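Local coordinates for nitrogen regulatory protein P-II (Thiomonas intermedia, PDB 5D4L) that binds adenine nucleotides and probably acts as a regulator, as a carboxysome-associated PII-like trimer that responds to bicarbonate, at residues 21-26 against 71-76. Sequence-based numbering, arbitrary orientation.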
loop_
_atom_site.group_PDB
_atom_site.type_symbol
_atom_site.label_atom_id
_atom_site.label_comp_id
_atom_site.label_asym_id
_atom_site.label_seq_id
_atom_site.Cartn_x
_atom_site.Cartn_y
_atom_site.Cartn_z
ATOM N N GLU A 21 7.186 3.053 -1.553
ATOM C CA GLU A 21 6.281 2.905 -2.683
ATOM C C GLU A 21 6.690 3.921 -3.738
ATOM O O GLU A 21 6.522 5.122 -3.546
ATOM C CB GLU A 21 4.822 3.098 -2.261
ATOM C CG GLU A 21 4.328 2.029 -1.276
ATOM C CD GLU A 21 2.899 2.258 -0.811
ATOM O OE1 GLU A 21 2.290 1.309 -0.276
ATOM O OE2 GLU A 21 2.374 3.384 -0.982
ATOM N N ILE A 22 7.258 3.423 -4.831
ATOM C CA ILE A 22 7.799 4.234 -5.906
ATOM C C ILE A 22 6.836 4.202 -7.087
ATOM O O ILE A 22 6.679 3.170 -7.747
ATOM C CB ILE A 22 9.192 3.713 -6.361
ATOM C CG1 ILE A 22 10.172 3.673 -5.193
ATOM C CG2 ILE A 22 9.735 4.535 -7.511
ATOM C CD1 ILE A 22 11.454 2.923 -5.515
ATOM N N ILE A 23 6.179 5.330 -7.337
ATOM C CA ILE A 23 5.193 5.418 -8.398
ATOM C C ILE A 23 5.756 6.253 -9.542
ATOM O O ILE A 23 6.153 7.381 -9.337
ATOM C CB ILE A 23 3.877 6.034 -7.896
ATOM C CG1 ILE A 23 3.344 5.239 -6.701
ATOM C CG2 ILE A 23 2.846 6.066 -9.025
ATOM C CD1 ILE A 23 2.386 5.982 -5.871
ATOM N N LEU A 24 5.793 5.677 -10.732
ATOM C CA LEU A 24 6.328 6.328 -11.926
ATOM C C LEU A 24 5.770 5.635 -13.158
ATOM O O LEU A 24 5.110 4.610 -13.033
ATOM C CB LEU A 24 7.870 6.305 -11.942
ATOM C CG LEU A 24 8.652 5.072 -11.450
ATOM C CD1 LEU A 24 8.427 3.866 -12.283
ATOM C CD2 LEU A 24 10.167 5.357 -11.410
ATOM N N GLU A 25 6.034 6.196 -14.338
ATOM C CA GLU A 25 5.596 5.601 -15.595
ATOM C C GLU A 25 6.264 4.240 -15.832
ATOM O O GLU A 25 7.427 4.028 -15.483
ATOM C CB GLU A 25 5.896 6.538 -16.766
ATOM C CG GLU A 25 5.141 7.866 -16.764
ATOM C CD GLU A 25 5.726 8.867 -17.774
ATOM O OE1 GLU A 25 5.125 9.055 -18.862
ATOM O OE2 GLU A 25 6.794 9.456 -17.484
ATOM N N GLY A 26 5.519 3.316 -16.420
ATOM C CA GLY A 26 6.044 2.004 -16.726
ATOM C C GLY A 26 7.283 1.988 -17.601
ATOM O O GLY A 26 8.142 1.124 -17.453
ATOM N N LEU A 71 0.937 3.942 -15.133
ATOM C CA LEU A 71 1.862 3.951 -14.010
ATOM C C LEU A 71 2.039 2.564 -13.391
ATOM O O LEU A 71 1.188 1.677 -13.529
ATOM C CB LEU A 71 1.394 4.950 -12.959
ATOM C CG LEU A 71 1.108 6.382 -13.443
ATOM C CD1 LEU A 71 0.340 7.120 -12.390
ATOM C CD2 LEU A 71 2.386 7.166 -13.823
ATOM N N ILE A 72 3.174 2.382 -12.728
ATOM C CA ILE A 72 3.394 1.225 -11.879
ATOM C C ILE A 72 3.768 1.697 -10.484
ATOM O O ILE A 72 4.127 2.850 -10.279
ATOM C CB ILE A 72 4.520 0.315 -12.400
ATOM C CG1 ILE A 72 5.828 1.106 -12.485
ATOM C CG2 ILE A 72 4.136 -0.309 -13.743
ATOM C CD1 ILE A 72 7.045 0.247 -12.851
ATOM N N MET A 73 3.693 0.789 -9.528
ATOM C CA MET A 73 4.220 1.047 -8.218
ATOM C C MET A 73 5.284 0.019 -7.938
ATOM O O MET A 73 5.020 -1.181 -7.991
ATOM C CB MET A 73 3.122 0.989 -7.148
ATOM C CG MET A 73 3.658 1.072 -5.721
ATOM S SD MET A 73 2.353 0.978 -4.480
ATOM C CE MET A 73 1.552 2.550 -4.757
ATOM N N ILE A 74 6.491 0.487 -7.648
ATOM C CA ILE A 74 7.548 -0.400 -7.204
ATOM C C ILE A 74 7.618 -0.361 -5.673
ATOM O O ILE A 74 7.650 0.708 -5.067
ATOM C CB ILE A 74 8.883 -0.005 -7.842
ATOM C CG1 ILE A 74 8.708 0.055 -9.363
ATOM C CG2 ILE A 74 9.993 -0.963 -7.426
ATOM C CD1 ILE A 74 9.972 0.345 -10.120
ATOM N N ILE A 75 7.580 -1.531 -5.049
ATOM C CA ILE A 75 7.652 -1.628 -3.596
ATOM C C ILE A 75 8.989 -2.268 -3.160
ATOM O O ILE A 75 9.302 -3.391 -3.536
ATOM C CB ILE A 75 6.440 -2.450 -3.036
ATOM C CG1 ILE A 75 5.114 -1.834 -3.478
ATOM C CG2 ILE A 75 6.480 -2.543 -1.526
ATOM C CD1 ILE A 75 3.894 -2.689 -3.065
ATOM N N ALA A 76 9.774 -1.544 -2.372
ATOM C CA ALA A 76 10.980 -2.099 -1.780
ATOM C C ALA A 76 10.983 -1.921 -0.266
ATOM O O ALA A 76 10.771 -0.817 0.236
ATOM C CB ALA A 76 12.178 -1.458 -2.367
#
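The M73 thioether lies over one face of the E21 carboxylate: M73 SD is 3.9 Å from E21 CD, and E21 OE2 lies 4.0 Å from M73 CE. E21 OE1 pairs with K19 of its own chain, OE2 with K19 of the second subunit. With M73 CG anti to the backbone N (chi1 172°) and a bend at chi3 (-69°), the thioether slants across the E21 side chain while M73 CE turns back to I23 CD1, 3.7 Å away. Cutting M73 back to an alanine is likely to open a gap between E21 and I23 and to take packing from I75 of the second subunit. On the other face I22 and I74 abut CB to CB (4.0 Å), and L24 CD1 reaches I72 CG1 (3.8 Å), packed against helix 29-39, where L24 and I74 touch A32. Backbone bonds I22 N to I74 O (2.8 Å) and I74 N to I22 O (2.7 Å) are nearly straight, as is I72 N to L24 O, whereas L24 N to I72 O is weak. These antiparallel strands are the central pair of the four-stranded sheet, helices on one face and the trimer core on the other, in the ferredoxin-like fold of PII proteins.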